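Local coordinates for protein propionate kinase (Francisella tularensis subsp. tularensis, PDB 3KHY) that probably catalyses the reversible, magnesium-dependent transfer of phosphate from ATP to acetate, giving acetyl phosphate and ADP, as a homodimeric acetokinase-family enzyme, at residues K179-Q184 and V196-L201; T143-T148 and T208-G213; A186-Q191 and S353-N358; Y171-T176 and L222-G227. All blocks are in the same frame, centred on the assembly; numbering follows the deposited sequence.

Contact 1: K179-Q184 and V196-L201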
loop_
_atom_site.group_PDB
_atom_site.type_symbol
_atom_site.label_atom_id
_atom_site.label_comp_id
_atom_site.label_asym_id
_atom_site.label_seq_id
_atom_site.Cartn_x
_atom_site.Cartn_y
_atom_site.Cartn_z
ATOM N N LYS A 179 5.365 -17.907 11.319
ATOM C CA LYS A 179 5.841 -19.280 11.180
ATOM C C LYS A 179 5.278 -20.213 12.256
ATOM O O LYS A 179 4.734 -21.274 11.957
ATOM C CB LYS A 179 7.370 -19.307 11.222
ATOM C CG LYS A 179 7.974 -20.671 10.883
ATOM C CD LYS A 179 9.480 -20.568 10.692
ATOM C CE LYS A 179 10.059 -21.854 10.108
ATOM N NZ LYS A 179 10.545 -22.722 11.203
ATOM N N TYR A 180 5.421 -19.817 13.514
ATOM C CA TYR A 180 4.896 -20.607 14.615
ATOM C C TYR A 180 3.391 -20.839 14.451
ATOM O O TYR A 180 2.915 -21.958 14.576
ATOM C CB TYR A 180 5.194 -19.945 15.965
ATOM C CG TYR A 180 4.536 -20.669 17.113
ATOM C CD1 TYR A 180 5.146 -21.776 17.696
ATOM C CD2 TYR A 180 3.290 -20.280 17.583
ATOM C CE1 TYR A 180 4.546 -22.459 18.727
ATOM C CE2 TYR A 180 2.672 -20.961 18.625
ATOM C CZ TYR A 180 3.309 -22.052 19.186
ATOM O OH TYR A 180 2.707 -22.740 20.206
ATOM N N VAL A 181 2.635 -19.786 14.166
ATOM C CA VAL A 181 1.172 -19.923 14.103
ATOM C C VAL A 181 0.717 -20.774 12.904
ATOM O O VAL A 181 -0.203 -21.588 13.015
ATOM C CB VAL A 181 0.472 -18.537 14.129
ATOM C CG1 VAL A 181 -0.997 -18.656 13.745
ATOM C CG2 VAL A 181 0.591 -17.927 15.527
ATOM N N SER A 182 1.361 -20.598 11.755
ATOM C CA SER A 182 0.991 -21.397 10.607
ATOM C C SER A 182 1.385 -22.850 10.863
ATOM O O SER A 182 0.681 -23.756 10.440
ATOM C CB SER A 182 1.587 -20.853 9.299
ATOM O OG SER A 182 3.000 -20.811 9.347
ATOM N N GLU A 183 2.484 -23.077 11.577
ATOM C CA GLU A 183 2.819 -24.447 11.985
ATOM C C GLU A 183 1.755 -25.063 12.886
ATOM O O GLU A 183 1.427 -26.234 12.732
ATOM C CB GLU A 183 4.192 -24.536 12.655
ATOM C CG GLU A 183 5.325 -24.391 11.662
ATOM C CD GLU A 183 6.687 -24.606 12.280
ATOM O OE1 GLU A 183 6.769 -24.880 13.503
ATOM O OE2 GLU A 183 7.677 -24.492 11.536
ATOM N N GLN A 184 1.219 -24.277 13.822
ATOM C CA GLN A 184 0.180 -24.773 14.725
ATOM C C GLN A 184 -1.108 -25.042 13.955
ATOM O O GLN A 184 -1.792 -26.033 14.203
ATOM C CB GLN A 184 -0.079 -23.795 15.873
ATOM C CG GLN A 184 1.093 -23.632 16.818
ATOM C CD GLN A 184 1.506 -24.958 17.453
ATOM O OE1 GLN A 184 2.672 -25.338 17.419
ATOM N NE2 GLN A 184 0.541 -25.671 18.009
ATOM N N VAL A 196 -3.137 -20.839 4.809
ATOM C CA VAL A 196 -3.841 -19.959 5.728
ATOM C C VAL A 196 -3.427 -18.515 5.543
ATOM O O VAL A 196 -2.350 -18.212 5.020
ATOM C CB VAL A 196 -3.623 -20.365 7.205
ATOM C CG1 VAL A 196 -4.314 -21.695 7.514
ATOM C CG2 VAL A 196 -2.126 -20.422 7.563
ATOM N N ILE A 197 -4.317 -17.628 5.949
ATOM C CA ILE A 197 -3.992 -16.219 6.081
ATOM C C ILE A 197 -3.910 -15.964 7.574
ATOM O O ILE A 197 -4.843 -16.278 8.304
ATOM C CB ILE A 197 -5.083 -15.348 5.464
ATOM C CG1 ILE A 197 -5.132 -15.587 3.953
ATOM C CG2 ILE A 197 -4.842 -13.861 5.793
ATOM C CD1 ILE A 197 -6.390 -15.029 3.273
ATOM N N VAL A 198 -2.774 -15.440 8.026
ATOM C CA VAL A 198 -2.550 -15.209 9.446
ATOM C C VAL A 198 -2.520 -13.708 9.722
ATOM O O VAL A 198 -1.707 -12.972 9.152
ATOM C CB VAL A 198 -1.229 -15.856 9.935
ATOM C CG1 VAL A 198 -0.995 -15.563 11.432
ATOM C CG2 VAL A 198 -1.235 -17.381 9.677
ATOM N N ALA A 199 -3.437 -13.260 10.573
ATOM C CA ALA A 199 -3.477 -11.871 11.002
ATOM C C ALA A 199 -2.924 -11.781 12.419
ATOM O O ALA A 199 -3.575 -12.172 13.371
ATOM C CB ALA A 199 -4.895 -11.336 10.953
ATOM N N HIS A 200 -1.693 -11.306 12.538
ATOM C CA HIS A 200 -1.063 -11.090 13.831
ATOM C C HIS A 200 -1.384 -9.663 14.245
ATOM O O HIS A 200 -0.808 -8.721 13.701
ATOM C CB HIS A 200 0.455 -11.256 13.705
ATOM C CG HIS A 200 1.196 -11.015 14.985
ATOM N ND1 HIS A 200 1.862 -12.015 15.658
ATOM C CD2 HIS A 200 1.352 -9.893 15.728
ATOM C CE1 HIS A 200 2.412 -11.519 16.752
ATOM N NE2 HIS A 200 2.117 -10.232 16.820
ATOM N N LEU A 201 -2.317 -9.503 15.181
ATOM C CA LEU A 201 -2.748 -8.176 15.621
ATOM C C LEU A 201 -2.326 -7.997 17.073
ATOM O O LEU A 201 -2.803 -8.711 17.947
ATOM C CB LEU A 201 -4.276 -8.026 15.469
ATOM C CG LEU A 201 -4.844 -8.466 14.112
ATOM C CD1 LEU A 201 -6.385 -8.408 14.086
ATOM C CD2 LEU A 201 -4.271 -7.623 12.972
#

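Contact 2: T143-T148 and T208-G213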
loop_
_atom_site.group_PDB
_atom_site.type_symbol
_atom_site.label_atom_id
_atom_site.label_comp_id
_atom_site.label_asym_id
_atom_site.label_seq_id
_atom_site.Cartn_x
_atom_site.Cartn_y
_atom_site.Cartn_z
ATOM N N THR A 143 12.602 -11.588 9.884
ATOM C CA THR A 143 12.426 -11.452 8.437
ATOM C C THR A 143 12.589 -12.777 7.683
ATOM O O THR A 143 12.174 -12.887 6.531
ATOM C CB THR A 143 13.423 -10.437 7.852
ATOM O OG1 THR A 143 14.736 -10.739 8.341
ATOM C CG2 THR A 143 13.049 -9.000 8.253
ATOM N N ALA A 144 13.173 -13.783 8.325
ATOM C CA ALA A 144 13.559 -15.012 7.608
ATOM C C ALA A 144 12.380 -15.743 6.953
ATOM O O ALA A 144 12.473 -16.174 5.797
ATOM C CB ALA A 144 14.303 -15.956 8.539
ATOM N N PHE A 145 11.284 -15.891 7.697
ATOM C CA PHE A 145 10.104 -16.615 7.204
ATOM C C PHE A 145 9.607 -16.077 5.858
ATOM O O PHE A 145 9.126 -16.833 5.017
ATOM C CB PHE A 145 8.968 -16.582 8.246
ATOM C CG PHE A 145 7.780 -17.460 7.887
ATOM C CD1 PHE A 145 7.954 -18.820 7.659
ATOM C CD2 PHE A 145 6.493 -16.933 7.823
ATOM C CE1 PHE A 145 6.872 -19.636 7.342
ATOM C CE2 PHE A 145 5.398 -17.742 7.503
ATOM C CZ PHE A 145 5.603 -19.106 7.255
ATOM N N HIS A 146 9.742 -14.771 5.645
ATOM C CA HIS A 146 9.195 -14.152 4.442
ATOM C C HIS A 146 10.128 -14.246 3.231
ATOM O O HIS A 146 9.792 -13.797 2.129
ATOM C CB HIS A 146 8.809 -12.693 4.723
ATOM C CG HIS A 146 7.836 -12.539 5.856
ATOM N ND1 HIS A 146 6.599 -13.153 5.864
ATOM C CD2 HIS A 146 7.918 -11.841 7.012
ATOM C CE1 HIS A 146 5.958 -12.831 6.974
ATOM N NE2 HIS A 146 6.741 -12.043 7.692
ATOM N N GLN A 147 11.289 -14.857 3.421
ATOM C CA GLN A 147 12.260 -14.934 2.335
ATOM C C GLN A 147 11.833 -15.890 1.213
ATOM O O GLN A 147 12.477 -15.957 0.180
ATOM C CB GLN A 147 13.664 -15.251 2.861
ATOM C CG GLN A 147 14.333 -14.042 3.500
ATOM C CD GLN A 147 14.567 -12.928 2.489
ATOM O OE1 GLN A 147 15.316 -13.098 1.528
ATOM N NE2 GLN A 147 13.900 -11.799 2.685
ATOM N N THR A 148 10.730 -16.599 1.400
ATOM C CA THR A 148 10.133 -17.337 0.285
ATOM C C THR A 148 9.245 -16.487 -0.633
ATOM O O THR A 148 8.758 -16.975 -1.647
ATOM C CB THR A 148 9.311 -18.532 0.788
ATOM O OG1 THR A 148 8.459 -18.094 1.853
ATOM C CG2 THR A 148 10.227 -19.633 1.305
ATOM N N THR A 208 -0.213 -12.186 6.798
ATOM C CA THR A 208 0.627 -12.963 5.900
ATOM C C THR A 208 -0.183 -14.016 5.177
ATOM O O THR A 208 -1.052 -14.652 5.776
ATOM C CB THR A 208 1.758 -13.640 6.677
ATOM O OG1 THR A 208 2.604 -12.625 7.242
ATOM C CG2 THR A 208 2.587 -14.556 5.770
ATOM N N ALA A 209 0.098 -14.186 3.885
ATOM C CA ALA A 209 -0.488 -15.273 3.113
ATOM C C ALA A 209 0.491 -16.443 3.103
ATOM O O ALA A 209 1.599 -16.335 2.574
ATOM C CB ALA A 209 -0.791 -14.815 1.669
ATOM N N VAL A 210 0.065 -17.556 3.679
ATOM C CA VAL A 210 0.894 -18.754 3.798
ATOM C C VAL A 210 0.336 -19.867 2.908
ATOM O O VAL A 210 -0.797 -20.318 3.089
ATOM C CB VAL A 210 0.964 -19.224 5.251
ATOM C CG1 VAL A 210 1.719 -20.558 5.360
ATOM C CG2 VAL A 210 1.630 -18.145 6.123
ATOM N N VAL A 211 1.127 -20.290 1.928
ATOM C CA VAL A 211 0.702 -21.327 0.991
ATOM C C VAL A 211 1.597 -22.547 1.173
ATOM O O VAL A 211 2.822 -22.437 1.151
ATOM C CB VAL A 211 0.767 -20.827 -0.466
ATOM C CG1 VAL A 211 0.391 -21.936 -1.433
ATOM C CG2 VAL A 211 -0.171 -19.621 -0.647
ATOM N N ASP A 212 0.975 -23.694 1.394
ATOM C CA ASP A 212 1.705 -24.925 1.715
ATOM C C ASP A 212 2.816 -24.679 2.744
ATOM O O ASP A 212 3.932 -25.185 2.601
ATOM C CB ASP A 212 2.291 -25.575 0.454
ATOM C CG ASP A 212 2.598 -27.063 0.655
ATOM O OD1 ASP A 212 1.905 -27.707 1.472
ATOM O OD2 ASP A 212 3.516 -27.593 -0.005
ATOM N N GLY A 213 2.506 -23.894 3.774
ATOM C CA GLY A 213 3.437 -23.670 4.863
ATOM C C GLY A 213 4.457 -22.563 4.650
ATOM O O GLY A 213 5.204 -22.245 5.576
#

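Contact 3: A186-Q191 and S353-N358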
loop_
_atom_site.group_PDB
_atom_site.type_symbol
_atom_site.label_atom_id
_atom_site.label_comp_id
_atom_site.label_asym_id
_atom_site.label_seq_id
_atom_site.Cartn_x
_atom_site.Cartn_y
_atom_site.Cartn_z
ATOM N N ALA A 186 -1.344 -25.960 10.943
ATOM C CA ALA A 186 -1.135 -27.191 10.186
ATOM C C ALA A 186 -1.413 -28.420 11.044
ATOM O O ALA A 186 -1.936 -29.421 10.554
ATOM C CB ALA A 186 0.282 -27.240 9.619
ATOM N N LYS A 187 -1.071 -28.354 12.325
ATOM C CA LYS A 187 -1.350 -29.481 13.220
ATOM C C LYS A 187 -2.851 -29.728 13.386
ATOM O O LYS A 187 -3.283 -30.851 13.652
ATOM C CB LYS A 187 -0.725 -29.262 14.598
ATOM C CG LYS A 187 0.786 -29.207 14.609
ATOM C CD LYS A 187 1.296 -29.123 16.038
ATOM C CE LYS A 187 2.686 -28.516 16.099
ATOM N NZ LYS A 187 3.085 -28.195 17.505
ATOM N N ILE A 188 -3.644 -28.674 13.239
ATOM C CA ILE A 188 -5.067 -28.744 13.552
ATOM C C ILE A 188 -5.940 -29.035 12.329
ATOM O O ILE A 188 -6.925 -29.767 12.431
ATOM C CB ILE A 188 -5.556 -27.430 14.239
ATOM C CG1 ILE A 188 -4.752 -27.146 15.511
ATOM C CG2 ILE A 188 -7.038 -27.503 14.566
ATOM C CD1 ILE A 188 -4.966 -25.744 16.078
ATOM N N LEU A 189 -5.567 -28.481 11.175
ATOM C CA LEU A 189 -6.458 -28.403 10.010
ATOM C C LEU A 189 -6.545 -29.644 9.119
ATOM O O LEU A 189 -7.578 -30.326 9.090
ATOM C CB LEU A 189 -6.101 -27.184 9.159
ATOM C CG LEU A 189 -6.637 -25.853 9.675
ATOM C CD1 LEU A 189 -5.894 -24.692 9.039
ATOM C CD2 LEU A 189 -8.124 -25.746 9.394
ATOM N N THR A 190 -5.479 -29.911 8.365
ATOM C CA THR A 190 -5.432 -31.074 7.485
ATOM C C THR A 190 -4.116 -31.825 7.638
ATOM O O THR A 190 -3.275 -31.473 8.466
ATOM C CB THR A 190 -5.561 -30.679 5.992
ATOM O OG1 THR A 190 -4.340 -30.064 5.552
ATOM C CG2 THR A 190 -6.743 -29.727 5.768
ATOM N N GLN A 191 -3.940 -32.847 6.805
ATOM C CA GLN A 191 -2.717 -33.641 6.786
ATOM C C GLN A 191 -1.503 -32.855 6.268
ATOM O O GLN A 191 -0.372 -33.091 6.700
ATOM C CB GLN A 191 -2.938 -34.895 5.939
ATOM C CG GLN A 191 -1.728 -35.798 5.789
ATOM C CD GLN A 191 -1.997 -36.965 4.854
ATOM O OE1 GLN A 191 -3.125 -37.164 4.402
ATOM N NE2 GLN A 191 -0.960 -37.739 4.557
ATOM N N SER A 353 -13.087 -16.983 22.414
ATOM C CA SER A 353 -11.851 -17.111 21.628
ATOM C C SER A 353 -11.492 -18.579 21.386
ATOM O O SER A 353 -10.355 -18.996 21.614
ATOM C CB SER A 353 -10.688 -16.395 22.333
ATOM O OG SER A 353 -10.961 -15.008 22.512
ATOM N N GLU A 354 -12.462 -19.365 20.925
ATOM C CA GLU A 354 -12.220 -20.785 20.671
ATOM C C GLU A 354 -11.335 -21.034 19.445
ATOM O O GLU A 354 -11.063 -20.129 18.651
ATOM C CB GLU A 354 -13.547 -21.551 20.526
ATOM C CG GLU A 354 -14.424 -21.462 21.761
ATOM C CD GLU A 354 -15.560 -22.466 21.753
ATOM O OE1 GLU A 354 -15.640 -23.283 20.811
ATOM O OE2 GLU A 354 -16.379 -22.440 22.694
ATOM N N THR A 355 -10.877 -22.270 19.301
ATOM C CA THR A 355 -9.990 -22.606 18.190
ATOM C C THR A 355 -10.648 -22.264 16.870
ATOM O O THR A 355 -10.022 -21.646 16.012
ATOM C CB THR A 355 -9.585 -24.079 18.240
ATOM O OG1 THR A 355 -8.886 -24.299 19.464
ATOM C CG2 THR A 355 -8.667 -24.444 17.054
ATOM N N PHE A 356 -11.913 -22.650 16.713
ATOM C CA PHE A 356 -12.692 -22.214 15.553
ATOM C C PHE A 356 -13.796 -21.248 15.992
ATOM O O PHE A 356 -14.522 -21.531 16.948
ATOM C CB PHE A 356 -13.315 -23.412 14.845
ATOM C CG PHE A 356 -12.321 -24.260 14.096
ATOM C CD1 PHE A 356 -11.672 -25.310 14.723
ATOM C CD2 PHE A 356 -12.038 -24.001 12.764
ATOM C CE1 PHE A 356 -10.751 -26.096 14.033
ATOM C CE2 PHE A 356 -11.118 -24.795 12.060
ATOM C CZ PHE A 356 -10.478 -25.833 12.695
ATOM N N ILE A 357 -13.928 -20.112 15.310
ATOM C CA ILE A 357 -14.968 -19.134 15.673
ATOM C C ILE A 357 -15.919 -18.794 14.528
ATOM O O ILE A 357 -16.726 -17.870 14.642
ATOM C CB ILE A 357 -14.374 -17.824 16.234
ATOM C CG1 ILE A 357 -13.478 -17.144 15.189
ATOM C CG2 ILE A 357 -13.600 -18.105 17.525
ATOM C CD1 ILE A 357 -12.847 -15.812 15.672
ATOM N N ASN A 358 -15.828 -19.542 13.434
ATOM C CA ASN A 358 -16.724 -19.334 12.306
ATOM C C ASN A 358 -18.040 -20.045 12.505
ATOM O O ASN A 358 -18.134 -21.023 13.250
ATOM C CB ASN A 358 -16.098 -19.851 11.002
ATOM C CG ASN A 358 -15.614 -21.279 11.124
ATOM O OD1 ASN A 358 -14.560 -21.537 11.703
ATOM N ND2 ASN A 358 -16.383 -22.220 10.579
#

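Contact 4: Y171-T176 and L222-G227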
loop_
_atom_site.group_PDB
_atom_site.type_symbol
_atom_site.label_atom_id
_atom_site.label_comp_id
_atom_site.label_asym_id
_atom_site.label_seq_id
_atom_site.Cartn_x
_atom_site.Cartn_y
_atom_site.Cartn_z
ATOM N N TYR A 171 10.561 -6.805 2.998
ATOM C CA TYR A 171 11.039 -7.931 3.815
ATOM C C TYR A 171 9.961 -8.474 4.748
ATOM O O TYR A 171 9.972 -9.652 5.093
ATOM C CB TYR A 171 12.249 -7.519 4.670
ATOM C CG TYR A 171 13.451 -7.172 3.841
ATOM C CD1 TYR A 171 14.287 -8.164 3.353
ATOM C CD2 TYR A 171 13.741 -5.855 3.520
ATOM C CE1 TYR A 171 15.390 -7.854 2.560
ATOM C CE2 TYR A 171 14.841 -5.538 2.739
ATOM C CZ TYR A 171 15.661 -6.541 2.263
ATOM O OH TYR A 171 16.757 -6.221 1.476
ATOM N N GLY A 172 9.049 -7.613 5.181
ATOM C CA GLY A 172 8.054 -8.012 6.164
ATOM C C GLY A 172 8.674 -8.188 7.540
ATOM O O GLY A 172 9.875 -7.946 7.716
ATOM N N ALA A 173 7.856 -8.572 8.523
ATOM C CA ALA A 173 8.352 -8.913 9.857
ATOM C C ALA A 173 7.314 -9.766 10.588
ATOM O O ALA A 173 6.429 -10.332 9.941
ATOM C CB ALA A 173 8.732 -7.643 10.657
ATOM N N HIS A 174 7.395 -9.842 11.919
ATOM C CA HIS A 174 6.608 -10.817 12.679
ATOM C C HIS A 174 6.811 -12.233 12.136
ATOM O O HIS A 174 5.973 -13.110 12.348
ATOM C CB HIS A 174 5.108 -10.489 12.626
ATOM C CG HIS A 174 4.701 -9.346 13.504
ATOM N ND1 HIS A 174 3.591 -8.571 13.241
ATOM C CD2 HIS A 174 5.240 -8.858 14.647
ATOM C CE1 HIS A 174 3.469 -7.648 14.179
ATOM N NE2 HIS A 174 4.457 -7.800 15.045
ATOM N N GLY A 175 7.913 -12.456 11.431
ATOM C CA GLY A 175 8.136 -13.731 10.763
ATOM C C GLY A 175 8.095 -14.933 11.692
ATOM O O GLY A 175 7.572 -15.983 11.335
ATOM N N THR A 176 8.638 -14.778 12.895
ATOM C CA THR A 176 8.681 -15.884 13.845
ATOM C C THR A 176 7.275 -16.229 14.351
ATOM O O THR A 176 6.969 -17.388 14.593
ATOM C CB THR A 176 9.654 -15.565 15.000
ATOM O OG1 THR A 176 10.977 -15.415 14.455
ATOM C CG2 THR A 176 9.661 -16.679 16.030
ATOM N N LEU A 222 9.853 -2.739 3.938
ATOM C CA LEU A 222 11.279 -2.652 4.258
ATOM C C LEU A 222 11.464 -2.783 5.761
ATOM O O LEU A 222 12.339 -3.514 6.231
ATOM C CB LEU A 222 11.831 -1.303 3.785
ATOM C CG LEU A 222 13.325 -0.995 3.953
ATOM C CD1 LEU A 222 14.135 -1.819 2.971
ATOM C CD2 LEU A 222 13.555 0.489 3.700
ATOM N N THR A 223 10.621 -2.073 6.510
ATOM C CA THR A 223 10.628 -2.128 7.971
ATOM C C THR A 223 9.228 -2.474 8.480
ATOM O O THR A 223 8.295 -2.579 7.687
ATOM C CB THR A 223 11.042 -0.779 8.583
ATOM O OG1 THR A 223 9.910 0.099 8.602
ATOM C CG2 THR A 223 12.196 -0.145 7.803
ATOM N N PRO A 224 9.069 -2.632 9.809
ATOM C CA PRO A 224 7.745 -2.916 10.388
ATOM C C PRO A 224 6.772 -1.717 10.447
ATOM O O PRO A 224 5.742 -1.817 11.118
ATOM C CB PRO A 224 8.078 -3.393 11.822
ATOM C CG PRO A 224 9.548 -3.794 11.766
ATOM C CD PRO A 224 10.150 -2.819 10.793
ATOM N N LEU A 225 7.079 -0.618 9.766
ATOM C CA LEU A 225 6.153 0.524 9.692
ATOM C C LEU A 225 4.954 0.306 8.745
ATOM O O LEU A 225 3.868 0.836 8.981
ATOM C CB LEU A 225 6.904 1.778 9.248
ATOM C CG LEU A 225 6.049 3.014 8.953
ATOM C CD1 LEU A 225 5.294 3.466 10.205
ATOM C CD2 LEU A 225 6.925 4.129 8.423
ATOM N N ASP A 226 5.151 -0.461 7.678
ATOM C CA ASP A 226 4.167 -0.515 6.585
ATOM C C ASP A 226 3.009 -1.488 6.826
ATOM O O ASP A 226 3.103 -2.413 7.651
ATOM C CB ASP A 226 4.859 -0.912 5.283
ATOM C CG ASP A 226 4.129 -0.399 4.038
ATOM O OD1 ASP A 226 3.163 0.399 4.164
ATOM O OD2 ASP A 226 4.535 -0.796 2.929
ATOM N N GLY A 227 1.928 -1.289 6.076
ATOM C CA GLY A 227 0.830 -2.238 6.045
ATOM C C GLY A 227 -0.387 -1.869 6.875
ATOM O O GLY A 227 -1.037 -0.835 6.639
HETATM O O HOH W 1 11.154 -5.522 8.300
#

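Contact 1: K179-Q184 and V196-L201
Val181 and Ser182 of helix 175-188 rest on Val196 and Val198 of strand 196-201, a helix packed on one face of the mixed beta-sheet in an acetokinase of the actin-ATPase clan. The short axes come within 9.3 Å at an angle of 135°, so helix and strand run roughly against each other. All the bonding across is dispersive. Val181 CG1 meets Val198 CG1 at 3.9 Å, and the two side chains cross obliquely rather than end on. In both valines CG1 stands anti to the backbone N (chi1 167° in Val181, 178° in Val198), which carries these methyls into the space between helix and sheet. Two residues earlier, with Ile197 turned the other way between them, Val196 also faces the helix, the alternation expected of an extended strand. Outside this first shell, Val181 also packs on Val318 and Thr320 of strand 316-320, so it sits over two adjacent strands. Val210 of strand 205-211 lies against Ser182 and Val196. At the strand's far end His200, predicted to belong to the ATP site, is tied through ND1 to Ser177 OG and stacks on His174. The hydroxyl of Ser182 turns back to its own helix, where His178 O is its main partner. That leaves the CB of Ser182 to touch the sheet, 4.1 Å from Val196 CG2.

Contact 2: T143-T148 and T208-G213
Phe145 and His146 sit in a compact turn that faces the end of strand 205-211 at a distance set by side chains. Two backbone bonds, His146 N to Thr143 O and Gln147 N to Ala144 O, each spanning three residues, coil the turn. Across the contact the nearest CA atoms are well separated, 8.8 Å between His146 CA and Thr208 CA and 10.0 Å between Phe145 CA and Gly213 CA. Strand 205-211 is followed by Asp212 and Gly213, both with positive phi, in a turn of roughly type I' that leads into strand 214-218.

Phe145 bridges much of the gap. Its CG lies anti to the backbone N (chi1 -172°), and the ring edge does the touching: CE1 and CZ of Phe145 are both 3.6 Å from Gly213 O, near the ring plane, while Phe145 CE2 is 4.0 Å from Val210 CG2. The Val210 side chain crosses that of Phe145 at about a right angle. His146 also approaches with an edge, its CE1 3.4 Å from Thr208 OG1 and 4.0 Å from Thr208 CG2. Both ring nitrogens of His146 have partners, ND1 with Ser215 OG and NE2 with Ala173 O, which should fix the rotation of the imidazole; Thr208 OG1 pairs with Thr218 OG1. Helix 175-188 packs on Phe145 through His178, Lys179 and Ser182. The arrangement is a loop following strand 137-141 laid over a beta-hairpin, with the His146 side chain about 5 Å from that of His174, a predicted transition-state stabiliser.

Contact 3: A186-Q191 and S353-N358
At the C-terminal end of helix 175-188, Ile188 and the next residue, Leu189, pack against Thr355 and Phe356, in the loop that leads from helix 347-351 to the edge strand 365-367 of the five-stranded sheet. That loop starts from a Schellman motif: Ser353, with positive phi, is the C' residue, Glu354 N bonding to Lys349 O and Ser353 N to Asn350 O. The contact is a small apolar patch at the surface, burying 148 Å² in all. Ile188 spreads its two branches over both partners. CG2, anti to the backbone N, meets Phe356 CE1 at 4.0 Å, the two side chains sliding past each other in opposite directions. The longer branch extends the other way (chi1 -57°, chi2 168°), and Ile188 CD1 reaches Thr355 CG2 tip to tip at 4.0 Å. Met366 of strand 365-367 packs on both Ile188 and Thr355, while Asn364 touches Leu189 and Phe356. Backbone bonds from Thr355 to Val367 and from Ile357 to Ile365 hold the loop alongside that strand, so the helix end packs against a segment itself bound to the sheet. Leu189 approaches the Phe356 ring at its edge, near the plane. Its CD2 methyl faces the bond between Phe356 CZ and CE2, 4.1 Å from each of these two ring atoms.

Contact 4: Y171-T176 and L222-G227
A single water links the backbones of Gly172 and Leu222, donating to both carbonyls: it lies 2.8 Å from Gly172 O and 3.1 Å from Leu222 O. With both protons spent this way, it spans two acceptors that could not bond to each other. Flanking the water are two apolar pairs. Tyr171 and Leu222 lie side by side and point the same way, Leu222 CD1 sitting in the ring plane at the edge, 3.8 Å from Tyr171 CE2. The CB of Leu222 points away from segment 171-176, but the branch folds back through chi1 -177° and chi2 72°. His88 grips Leu222 O a second time through NE2 and meets the Tyr171 ring edge-to-face, while Tyr171 OH is bonded to Asn167 O. On the other side of the water, Ala173 CB meets Pro224 CG at 4.1 Å. Pro224 follows Thr223, whose OG1 accepts from Leu225 N (3.1 Å, 163°), an ST turn; Thr223 also bonds to Ser240 and Asp238 of the second subunit. Pro224 O receives NH1 of Arg233, a predicted transition-state stabiliser, and Ala173 lies near Asp142, the predicted proton donor/acceptor, whose backbone bonds to that of Gly175. The contact thus joins the dimer-facing loop after strand 214-218 to the lead-in of helix 175-188, whose N-cap is His174 and whose first residue is Gly175.

How the contacts relate
Contacts 1, 3 and 4 are spread along helix 175-188: contact 4 at its start, contact 1 at its middle and contact 3 at its end, with contact 4 and contact 3 centred about 25 Å apart. Contact 1 and contact 2 share the sheet, joined by Val196 O to Val210 N (2.8 Å) and Val198 O to Thr208 N (2.9 Å). Contact 2 meets contact 4 through His146 NE2 and Ala173 O, 2.8 Å apart. The predicted catalytic residues cluster at contact 4, where His174 CE1 lies 3.5 Å from His200 CD2 of contact 1. Contact 3 is peripheral, reaching contact 1 through Leu189 CD1 and Val196 CG1 at 3.7 Å.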